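Local coordinates for fimbrin (PDB 1RT8), which binds and cross-links actin filaments, taking part in cell polarity, cytokinesis, mating and spore formation, at residues K49-S55 / N88-V92; D64-V70 / R475-I480. All blocks are in the same frame, centred on the assembly; numbering follows the deposited sequence.

Contact 1 (K49-S55 / N88-V92); sequences KDGLILS and NNNVV
Asn88 and Asn89 each set CG anti to their own carbonyl carbon (chi1 -77° and -71°), which brings both amides from helix 82-99 up to the turn that leads into helix 52-61. Inside the first calponin-homology domain, helix 82-99 packs against the N-cap turn of helix 52-61, two adjacent asparagines bonding to two adjacent backbone carbonyls. Asn88 ND2 donates to Asp50 O at 3.1 Å, nearly in line with the C=O bond and in the plane of its own amide. Its other end, OD1, accepts from the backbone of Asn72, so the amide is gripped at both ends, which fixes its flip. Asn89 ND2 reaches Lys49 O, also at 3.1 Å, but meets it from a direction tilted out of the carbonyl plane; a weak second bond goes to Ala109 O. Cut back to an alanine here, the side chain would no longer offer ND2, which would probably leave Lys49 O without this donor and Gly51 without the amide that packs on its CA. Asn89 OD1 lies 3.1 Å from Gly51 CA, and a side chain on Gly51 would run into it; the residue's positive phi favours glycine as well. Gly51 is the N-cap of helix 52-61. Just before it, Asp50 closes an Asx turn, its OD1 accepting from Leu52 N from above the carboxylate plane, while OD2 forms a salt bridge with Arg34. One turn further along helix 82-99 the contact is carried by Val92, which crosses Leu54 at about a right angle, CG2 lying 3.9 Å from Leu54 CB. The same CG2 sits 3.3 Å from Gly51 O, a carbonyl that takes two bonds within its own segment, from Ser55 N and Ser55 OG, reaching it from opposite faces of its plane.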
ATOM      1  N   LYS A  49       6.744 -16.677  11.658  1.00 31.30           N
ATOM      2  CA  LYS A  49       8.152 -16.326  11.837  1.00 31.41           C
ATOM      3  C   LYS A  49       9.085 -16.378  10.633  1.00 30.55           C
ATOM      4  O   LYS A  49      10.024 -15.573  10.551  1.00 31.27           O
ATOM      5  CB  LYS A  49       8.758 -17.176  12.956  1.00 32.60           C
ATOM      6  CG  LYS A  49       8.158 -16.905  14.327  1.00 35.99           C
ATOM      7  CD  LYS A  49       8.843 -17.740  15.401  1.00 35.55           C
ATOM      8  CE  LYS A  49       8.380 -17.343  16.789  1.00 37.58           C
ATOM      9  NZ  LYS A  49       9.090 -18.108  17.850  1.00 41.70           N
ATOM     10  N   ASP A  50       8.865 -17.303   9.702  1.00 27.27           N
ATOM     11  CA  ASP A  50       9.768 -17.375   8.563  1.00 27.23           C
ATOM     12  C   ASP A  50       9.333 -16.559   7.359  1.00 26.50           C
ATOM     13  O   ASP A  50       9.900 -16.699   6.279  1.00 29.14           O
ATOM     14  CB  ASP A  50      10.042 -18.836   8.152  1.00 30.04           C
ATOM     15  CG  ASP A  50       8.846 -19.526   7.507  1.00 32.00           C
ATOM     16  OD1 ASP A  50       7.802 -18.883   7.268  1.00 31.03           O
ATOM     17  OD2 ASP A  50       8.966 -20.741   7.236  1.00 33.81           O
ATOM     18  N   GLY A  51       8.332 -15.704   7.554  1.00 26.64           N
ATOM     19  CA  GLY A  51       7.849 -14.848   6.484  1.00 26.32           C
ATOM     20  C   GLY A  51       7.103 -15.427   5.289  1.00 28.15           C
ATOM     21  O   GLY A  51       6.586 -14.665   4.469  1.00 29.42           O
ATOM     22  N   LEU A  52       7.028 -16.747   5.165  1.00 27.00           N
ATOM     23  CA  LEU A  52       6.336 -17.351   4.020  1.00 28.07           C
ATOM     24  C   LEU A  52       4.830 -17.076   3.985  1.00 24.85           C
ATOM     25  O   LEU A  52       4.294 -16.647   2.960  1.00 25.32           O
ATOM     26  CB  LEU A  52       6.605 -18.865   3.978  1.00 27.78           C
ATOM     27  CG  LEU A  52       8.060 -19.209   3.636  1.00 29.88           C
ATOM     28  CD1 LEU A  52       8.290 -20.710   3.750  1.00 33.74           C
ATOM     29  CD2 LEU A  52       8.379 -18.726   2.239  1.00 31.44           C
ATOM     30  N   ILE A  53       4.152 -17.327   5.099  1.00 24.44           N
ATOM     31  CA  ILE A  53       2.716 -17.094   5.190  1.00 25.50           C
ATOM     32  C   ILE A  53       2.381 -15.644   4.878  1.00 27.55           C
ATOM     33  O   ILE A  53       1.458 -15.367   4.105  1.00 27.83           O
ATOM     34  CB  ILE A  53       2.192 -17.428   6.594  1.00 24.82           C
ATOM     35  CG1 ILE A  53       2.251 -18.943   6.812  1.00 27.02           C
ATOM     36  CG2 ILE A  53       0.780 -16.904   6.766  1.00 24.65           C
ATOM     37  CD1 ILE A  53       1.769 -19.384   8.172  1.00 29.20           C
ATOM     38  N   LEU A  54       3.129 -14.718   5.476  1.00 25.51           N
ATOM     39  CA  LEU A  54       2.883 -13.297   5.233  1.00 25.76           C
ATOM     40  C   LEU A  54       3.127 -12.913   3.781  1.00 23.77           C
ATOM     41  O   LEU A  54       2.360 -12.143   3.207  1.00 24.25           O
ATOM     42  CB  LEU A  54       3.753 -12.442   6.160  1.00 24.45           C
ATOM     43  CG  LEU A  54       3.308 -12.532   7.620  1.00 24.06           C
ATOM     44  CD1 LEU A  54       4.299 -11.799   8.524  1.00 24.57           C
ATOM     45  CD2 LEU A  54       1.910 -11.950   7.746  1.00 22.83           C
ATOM     46  N   SER A  55       4.194 -13.448   3.185  1.00 26.05           N
ATOM     47  CA  SER A  55       4.509 -13.160   1.787  1.00 25.97           C
ATOM     48  C   SER A  55       3.363 -13.641   0.905  1.00 26.44           C
ATOM     49  O   SER A  55       2.996 -12.977  -0.069  1.00 25.24           O
ATOM     50  CB  SER A  55       5.812 -13.860   1.361  1.00 27.04           C
ATOM     51  OG  SER A  55       6.946 -13.257   1.960  1.00 28.19           O
ATOM     52  N   ASN A  88      13.707 -13.384   4.325  1.00 24.97           N
ATOM     53  CA  ASN A  88      12.307 -13.478   3.934  1.00 23.86           C
ATOM     54  C   ASN A  88      11.500 -12.335   4.561  1.00 22.74           C
ATOM     55  O   ASN A  88      10.649 -11.728   3.912  1.00 23.35           O
ATOM     56  CB  ASN A  88      11.712 -14.819   4.387  1.00 24.89           C
ATOM     57  CG  ASN A  88      12.132 -15.982   3.499  1.00 25.16           C
ATOM     58  OD1 ASN A  88      12.897 -15.814   2.557  1.00 26.06           O
ATOM     59  ND2 ASN A  88      11.618 -17.174   3.802  1.00 28.16           N
ATOM     60  N   ASN A  89      11.753 -12.052   5.832  1.00 22.28           N
ATOM     61  CA  ASN A  89      11.011 -10.990   6.499  1.00 22.36           C
ATOM     62  C   ASN A  89      11.315  -9.612   5.940  1.00 20.96           C
ATOM     63  O   ASN A  89      10.469  -8.721   5.992  1.00 22.91           O
ATOM     64  CB  ASN A  89      11.231 -11.057   8.012  1.00 22.79           C
ATOM     65  CG  ASN A  89      10.534 -12.262   8.632  1.00 26.73           C
ATOM     66  OD1 ASN A  89       9.565 -12.778   8.072  1.00 26.72           O
ATOM     67  ND2 ASN A  89      11.010 -12.704   9.785  1.00 27.99           N
ATOM     68  N   ASN A  90      12.508  -9.435   5.384  1.00 22.25           N
ATOM     69  CA  ASN A  90      12.853  -8.156   4.766  1.00 23.08           C
ATOM     70  C   ASN A  90      11.939  -7.961   3.554  1.00 23.04           C
ATOM     71  O   ASN A  90      11.454  -6.853   3.290  1.00 20.05           O
ATOM     72  CB  ASN A  90      14.313  -8.147   4.300  1.00 21.78           C
ATOM     73  CG  ASN A  90      15.285  -7.920   5.436  1.00 25.83           C
ATOM     74  OD1 ASN A  90      14.894  -7.522   6.526  1.00 25.34           O
ATOM     75  ND2 ASN A  90      16.564  -8.158   5.178  1.00 27.47           N
ATOM     76  N   VAL A  91      11.725  -9.047   2.809  1.00 21.41           N
ATOM     77  CA  VAL A  91      10.859  -9.016   1.625  1.00 20.08           C
ATOM     78  C   VAL A  91       9.421  -8.669   2.032  1.00 19.26           C
ATOM     79  O   VAL A  91       8.756  -7.873   1.372  1.00 20.69           O
ATOM     80  CB  VAL A  91      10.851 -10.379   0.901  1.00 20.93           C
ATOM     81  CG1 VAL A  91       9.820 -10.363  -0.215  1.00 20.04           C
ATOM     82  CG2 VAL A  91      12.232 -10.679   0.333  1.00 17.99           C
ATOM     83  N   VAL A  92       8.951  -9.281   3.114  1.00 19.54           N
ATOM     84  CA  VAL A  92       7.607  -9.025   3.634  1.00 20.90           C
ATOM     85  C   VAL A  92       7.457  -7.558   4.034  1.00 21.67           C
ATOM     86  O   VAL A  92       6.587  -6.846   3.525  1.00 23.82           O
ATOM     87  CB  VAL A  92       7.317  -9.909   4.880  1.00 21.15           C
ATOM     88  CG1 VAL A  92       6.113  -9.377   5.648  1.00 20.70           C
ATOM     89  CG2 VAL A  92       7.065 -11.351   4.441  1.00 24.41           C
TER

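Contact 2 (D64-V70 / R475-I480); sequences DTIDERV and RLAISI
Ser479 OG takes the backbone N-H of Asp67 in an almost straight bond, 2.9 Å long with an angle of 174° at the hydrogen, and so ties a loop of the first calponin-homology domain to a helix of the fourth. Around this bond the packing is close. Val70 CG1 lies 3.7 Å from Leu476 CD1 and also touches Ser479 CB and Ile480 CG1. Asp67 OD2 rests against the aliphatic Leu476, 3.5 Å from its CB. With CG anti to its backbone N (chi1 180°), Asp67 brings its carboxylate over Leu476, where Arg69 grips it side-on: NE bonds to OD1 and NH2 to OD2, at 2.7 Å for the latter, both on syn lone pairs and in the guanidinium plane. OD1 additionally accepts Arg69 N, closing an Asx turn, so three bonds hold the carboxylate. The Asp64 end is looser, and Asp64 itself is exposed. There Arg475, bent at chi3, lays one guanidinium face against Asp64 CB, and the carboxylate and guanidinium planes stack 24° apart. The salt bridge is long, with Asp64 OD1 3.9 Å from Arg475 NH1 and well out of the guanidinium plane, so no N-H points at it and the attraction is one of charge alone. Between the tight and loose ends a water donates to both Thr65 O and Arg475 O, the latter at 2.6 Å, and is also hydrogen-bonded to Ser479 OG. On the side of its own domain, Ile66 packs on helices 52-61 and 82-99, and Val70 on helix 82-99; across the interface, Leu476 and Ala477 rest on helix 442-451, placing helix 467-483 between that helix and the loop.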
ATOM      1  N   ASP A  64       1.233 -10.440  -7.564  1.00 28.88           N
ATOM      2  CA  ASP A  64       2.536 -10.128  -8.159  1.00 30.04           C
ATOM      3  C   ASP A  64       3.407  -9.112  -7.416  1.00 28.91           C
ATOM      4  O   ASP A  64       4.338  -8.549  -7.995  1.00 27.68           O
ATOM      5  CB  ASP A  64       2.350  -9.653  -9.603  1.00 31.80           C
ATOM      6  CG  ASP A  64       1.541 -10.622 -10.434  1.00 35.68           C
ATOM      7  OD1 ASP A  64       1.985 -11.781 -10.598  1.00 35.71           O
ATOM      8  OD2 ASP A  64       0.458 -10.222 -10.920  1.00 37.50           O
ATOM      9  N   THR A  65       3.121  -8.874  -6.143  1.00 27.99           N
ATOM     10  CA  THR A  65       3.929  -7.928  -5.386  1.00 27.16           C
ATOM     11  C   THR A  65       5.284  -8.566  -5.105  1.00 26.41           C
ATOM     12  O   THR A  65       6.329  -7.914  -5.185  1.00 26.82           O
ATOM     13  CB  THR A  65       3.257  -7.563  -4.053  1.00 26.90           C
ATOM     14  OG1 THR A  65       1.994  -6.945  -4.315  1.00 27.29           O
ATOM     15  CG2 THR A  65       4.126  -6.606  -3.258  1.00 26.39           C
ATOM     16  N   ILE A  66       5.265  -9.852  -4.791  1.00 25.56           N
ATOM     17  CA  ILE A  66       6.494 -10.570  -4.487  1.00 25.39           C
ATOM     18  C   ILE A  66       6.764 -11.719  -5.455  1.00 27.27           C
ATOM     19  O   ILE A  66       5.871 -12.525  -5.724  1.00 25.99           O
ATOM     20  CB  ILE A  66       6.433 -11.149  -3.057  1.00 24.66           C
ATOM     21  CG1 ILE A  66       6.239 -10.018  -2.046  1.00 23.16           C
ATOM     22  CG2 ILE A  66       7.699 -11.932  -2.753  1.00 23.50           C
ATOM     23  CD1 ILE A  66       5.926 -10.507  -0.644  1.00 19.66           C
ATOM     24  N   ASP A  67       7.985 -11.774  -5.989  1.00 27.22           N
ATOM     25  CA  ASP A  67       8.404 -12.861  -6.881  1.00 27.72           C
ATOM     26  C   ASP A  67       8.847 -13.873  -5.848  1.00 27.48           C
ATOM     27  O   ASP A  67       9.938 -13.754  -5.287  1.00 26.05           O
ATOM     28  CB  ASP A  67       9.610 -12.454  -7.735  1.00 28.37           C
ATOM     29  CG  ASP A  67      10.079 -13.571  -8.675  1.00 30.14           C
ATOM     30  OD1 ASP A  67      10.018 -14.763  -8.280  1.00 30.56           O
ATOM     31  OD2 ASP A  67      10.527 -13.255  -9.803  1.00 28.24           O
ATOM     32  N   GLU A  68       7.997 -14.859  -5.584  1.00 27.04           N
ATOM     33  CA  GLU A  68       8.290 -15.852  -4.561  1.00 28.03           C
ATOM     34  C   GLU A  68       9.582 -16.641  -4.731  1.00 27.69           C
ATOM     35  O   GLU A  68      10.045 -17.285  -3.791  1.00 25.98           O
ATOM     36  CB  GLU A  68       7.094 -16.789  -4.408  1.00 29.72           C
ATOM     37  CG  GLU A  68       5.784 -16.030  -4.267  1.00 32.74           C
ATOM     38  CD  GLU A  68       4.646 -16.909  -3.780  1.00 36.77           C
ATOM     39  OE1 GLU A  68       4.746 -18.144  -3.930  1.00 37.32           O
ATOM     40  OE2 GLU A  68       3.647 -16.359  -3.257  1.00 38.77           O
ATOM     41  N   ARG A  69      10.183 -16.590  -5.911  1.00 28.74           N
ATOM     42  CA  ARG A  69      11.432 -17.315  -6.097  1.00 30.55           C
ATOM     43  C   ARG A  69      12.590 -16.696  -5.306  1.00 31.74           C
ATOM     44  O   ARG A  69      13.685 -17.253  -5.294  1.00 30.78           O
ATOM     45  CB  ARG A  69      11.793 -17.378  -7.577  1.00 31.02           C
ATOM     46  CG  ARG A  69      10.791 -18.165  -8.404  1.00 31.81           C
ATOM     47  CD  ARG A  69      11.093 -18.003  -9.863  1.00 32.34           C
ATOM     48  NE  ARG A  69      11.169 -16.593 -10.226  1.00 34.84           N
ATOM     49  CZ  ARG A  69      11.585 -16.152 -11.406  1.00 38.23           C
ATOM     50  NH1 ARG A  69      11.964 -17.017 -12.337  1.00 40.85           N
ATOM     51  NH2 ARG A  69      11.628 -14.850 -11.657  1.00 38.83           N
ATOM     52  N   VAL A  70      12.362 -15.551  -4.653  1.00 31.49           N
ATOM     53  CA  VAL A  70      13.418 -14.914  -3.848  1.00 30.23           C
ATOM     54  C   VAL A  70      13.348 -15.395  -2.397  1.00 30.27           C
ATOM     55  O   VAL A  70      14.286 -15.205  -1.619  1.00 31.39           O
ATOM     56  CB  VAL A  70      13.307 -13.351  -3.815  1.00 30.79           C
ATOM     57  CG1 VAL A  70      13.286 -12.780  -5.222  1.00 30.16           C
ATOM     58  CG2 VAL A  70      12.071 -12.926  -3.030  1.00 29.39           C
ATOM     59  N   ARG A 475      10.396  -7.464 -11.829  1.00 27.23           N
ATOM     60  CA  ARG A 475       9.695  -7.909 -10.628  1.00 27.58           C
ATOM     61  C   ARG A 475      10.639  -8.697  -9.726  1.00 28.16           C
ATOM     62  O   ARG A 475      10.573  -8.612  -8.494  1.00 27.60           O
ATOM     63  CB  ARG A 475       8.496  -8.781 -11.019  1.00 30.14           C
ATOM     64  CG  ARG A 475       7.638  -9.239  -9.850  1.00 33.21           C
ATOM     65  CD  ARG A 475       6.384  -9.940 -10.350  1.00 32.51           C
ATOM     66  NE  ARG A 475       5.522  -9.027 -11.095  1.00 32.47           N
ATOM     67  CZ  ARG A 475       4.882  -9.344 -12.219  1.00 33.24           C
ATOM     68  NH1 ARG A 475       5.005 -10.556 -12.740  1.00 33.03           N
ATOM     69  NH2 ARG A 475       4.112  -8.447 -12.819  1.00 36.03           N
ATOM     70  N   LEU A 476      11.513  -9.475 -10.351  1.00 26.53           N
ATOM     71  CA  LEU A 476      12.491 -10.269  -9.620  1.00 27.02           C
ATOM     72  C   LEU A 476      13.500  -9.316  -8.982  1.00 24.97           C
ATOM     73  O   LEU A 476      13.874  -9.485  -7.830  1.00 23.86           O
ATOM     74  CB  LEU A 476      13.220 -11.229 -10.568  1.00 26.25           C
ATOM     75  CG  LEU A 476      14.380 -12.023  -9.955  1.00 27.95           C
ATOM     76  CD1 LEU A 476      13.845 -12.962  -8.882  1.00 27.14           C
ATOM     77  CD2 LEU A 476      15.107 -12.810 -11.049  1.00 29.11           C
ATOM     78  N   ALA A 477      13.932  -8.314  -9.743  1.00 23.38           N
ATOM     79  CA  ALA A 477      14.898  -7.338  -9.246  1.00 22.56           C
ATOM     80  C   ALA A 477      14.344  -6.594  -8.031  1.00 22.34           C
ATOM     81  O   ALA A 477      15.040  -6.431  -7.023  1.00 22.32           O
ATOM     82  CB  ALA A 477      15.263  -6.339 -10.357  1.00 20.07           C
ATOM     83  N   ILE A 478      13.093  -6.144  -8.122  1.00 23.20           N
ATOM     84  CA  ILE A 478      12.475  -5.422  -7.008  1.00 23.27           C
ATOM     85  C   ILE A 478      12.380  -6.275  -5.745  1.00 23.94           C
ATOM     86  O   ILE A 478      12.668  -5.795  -4.652  1.00 22.93           O
ATOM     87  CB  ILE A 478      11.070  -4.900  -7.384  1.00 21.98           C
ATOM     88  CG1 ILE A 478      11.206  -3.762  -8.401  1.00 23.99           C
ATOM     89  CG2 ILE A 478      10.326  -4.444  -6.131  1.00 19.01           C
ATOM     90  CD1 ILE A 478       9.891  -3.261  -8.962  1.00 20.69           C
ATOM     91  N   SER A 479      11.980  -7.536  -5.890  1.00 23.77           N
ATOM     92  CA  SER A 479      11.875  -8.426  -4.739  1.00 22.85           C
ATOM     93  C   SER A 479      13.260  -8.731  -4.148  1.00 24.07           C
ATOM     94  O   SER A 479      13.407  -8.906  -2.933  1.00 23.46           O
ATOM     95  CB  SER A 479      11.178  -9.737  -5.137  1.00 25.02           C
ATOM     96  OG  SER A 479       9.815  -9.520  -5.491  1.00 23.56           O
ATOM     97  N   ILE A 480      14.276  -8.810  -5.001  1.00 23.32           N
ATOM     98  CA  ILE A 480      15.623  -9.087  -4.510  1.00 22.48           C
ATOM     99  C   ILE A 480      16.126  -7.867  -3.731  1.00 21.83           C
ATOM    100  O   ILE A 480      16.770  -7.991  -2.690  1.00 20.00           O
ATOM    101  CB  ILE A 480      16.605  -9.386  -5.672  1.00 22.97           C
ATOM    102  CG1 ILE A 480      16.282 -10.752  -6.302  1.00 24.37           C
ATOM    103  CG2 ILE A 480      18.049  -9.352  -5.158  1.00 19.43           C
ATOM    104  CD1 ILE A 480      17.190 -11.127  -7.481  1.00 23.59           C
TER
HETATM  105  O   HOH W   1       8.230  -7.419  -3.368  1.00 27.67           O
HETATM  106  O   HOH W   2       8.671  -7.533  -7.093  1.00 35.73           O

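In the fold
From the N terminus, the chain passes through 49-55 into helix 52-61, then through 64-70 to helix 82-99, where 88-92 returns to the first segment and closes contact 1 across 32 intervening residues. Segment 64-70 lies within that span, yet its partner, 475-480, comes some four hundred residues later, so contact 2 crosses contact 1. Contact 1 belongs to the first calponin-homology domain alone; contact 2 joins that domain to the fourth, and with it actin-binding regions 1 and 2. Their centres are about 12 Å apart. Val91 and Ser55 link them: Val91 CG1 lies 3.7 Å from Ile66 CG2, its CG2 packs on Val70 and Ser479, and Ser55 packs on Ile66.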